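Uncharacterized protein MJ0327 (PDB 2QTD) is of unknown function but belongs to the dinitrogenase iron-molybdenum cofactor family and may bind or handle a related metal cluster. Local coordinates at residues I16-S19 / F20-K24. Numbering follows the deposited sequence. Where two conformers were deposited one is given.
Sequences ISNS and FEDCK
Ser19 lays its hydroxyl over the start of the helical turn 20-22, where OG accepts Asp22 N at 2.9 Å and, weakly, Glu21 N. Asp22 answers: its OD1 takes Ser19 N at 2.9 Å, the donor standing 48° out of the carboxylate plane. This reciprocal pair has the bonding pattern of a capping box, though 20-22 is a single turn without regular helix bonds, in the loop joining strands 5-11 and 25-32 of the ribonuclease H-like fold. A chi1 of 80° sets Ser19 OG between its own N and carbonyl carbon, facing the amides ahead. Ser17 OG donates to Ser19 O at 2.7 Å, from above the carbonyl plane, and packs 3.3 Å from Cys23 CB. With alanine at Ser17, Ser19 O would probably lose its short hydroxyl donor, with the weak bond from Cys23 N (3.4 Å, 121° at the hydrogen) remaining, and the OG contact with Cys23 CB would go. Glu21 OE2 accepts from Ser66 N and Asn69 ND2, while the ring of Phe20 meets Phe73 edge-to-face. One water closes the arrangement, accepting Asn18 N at 2.7 Å and donating to Asp22 OD2 at 2.8 Å.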
# COMPACT_ATOMS: atom_id res chain seq x y z
N ILE A 16 2.37 2.55 10.06
CA ILE A 16 1.41 1.89 9.20
C ILE A 16 0.13 1.77 10.01
O ILE A 16 0.17 1.42 11.21
CB ILE A 16 1.94 0.51 8.70
CG1 ILE A 16 3.21 0.68 7.84
CG2 ILE A 16 0.84 -0.20 7.85
CD1 ILE A 16 3.88 -0.65 7.39
N SER A 17 -1.01 2.09 9.39
CA SER A 17 -2.28 2.14 10.08
C SER A 17 -2.83 0.73 10.32
O SER A 17 -2.39 -0.24 9.70
CB SER A 17 -3.32 2.90 9.26
OG SER A 17 -3.50 2.21 8.02
N ASN A 18 -3.86 0.68 11.15
CA ASN A 18 -4.52 -0.60 11.46
C ASN A 18 -5.26 -1.19 10.27
O ASN A 18 -5.36 -2.42 10.17
CB ASN A 18 -5.50 -0.45 12.61
CG ASN A 18 -4.83 -0.19 13.97
OD1 ASN A 18 -3.61 -0.28 14.12
ND2 ASN A 18 -5.64 0.14 14.96
N SER A 19 -5.78 -0.34 9.38
CA SER A 19 -6.45 -0.79 8.16
C SER A 19 -6.31 0.16 7.00
O SER A 19 -5.91 1.35 7.14
CB SER A 19 -7.94 -1.06 8.47
OG SER A 19 -8.70 0.11 8.49
N PHE A 20 -6.61 -0.38 5.82
CA PHE A 20 -6.70 0.37 4.60
C PHE A 20 -7.74 1.45 4.76
O PHE A 20 -7.56 2.57 4.24
CB PHE A 20 -7.04 -0.59 3.44
CG PHE A 20 -7.06 0.04 2.09
CD1 PHE A 20 -5.88 0.19 1.39
CD2 PHE A 20 -8.25 0.44 1.51
CE1 PHE A 20 -5.89 0.72 0.10
CE2 PHE A 20 -8.25 1.00 0.25
CZ PHE A 20 -7.08 1.16 -0.45
N GLU A 21 -8.81 1.14 5.49
CA GLU A 21 -9.95 2.05 5.62
C GLU A 21 -9.71 3.18 6.63
O GLU A 21 -10.16 4.29 6.40
CB GLU A 21 -11.24 1.28 5.95
CG GLU A 21 -11.68 0.33 4.83
CD GLU A 21 -10.84 -0.94 4.71
OE1 GLU A 21 -10.24 -1.37 5.70
OE2 GLU A 21 -10.75 -1.49 3.60
N ASP A 22 -8.99 2.90 7.72
CA ASP A 22 -8.85 3.84 8.82
C ASP A 22 -7.66 4.80 8.69
O ASP A 22 -7.52 5.72 9.51
CB ASP A 22 -8.87 3.09 10.17
CG ASP A 22 -7.49 2.79 10.75
OD1 ASP A 22 -6.58 2.35 10.06
OD2 ASP A 22 -7.32 2.95 11.98
N CYS A 23 -6.82 4.60 7.68
CA CYS A 23 -5.58 5.38 7.58
C CYS A 23 -5.83 6.89 7.44
O CYS A 23 -6.92 7.34 7.04
CB CYS A 23 -4.67 4.87 6.48
SG CYS A 23 -5.21 5.06 4.79
N LYS A 24 -4.83 7.65 7.85
CA LYS A 24 -4.85 9.11 7.59
C LYS A 24 -4.57 9.41 6.14
O LYS A 24 -5.21 10.28 5.52
CB LYS A 24 -3.86 9.83 8.54
CG LYS A 24 -3.72 11.35 8.33
CD LYS A 24 -5.04 12.09 8.67
CE LYS A 24 -5.05 13.57 8.21
NZ LYS A 24 -6.29 14.26 8.69
O HOH W 1 -4.63 2.90 12.57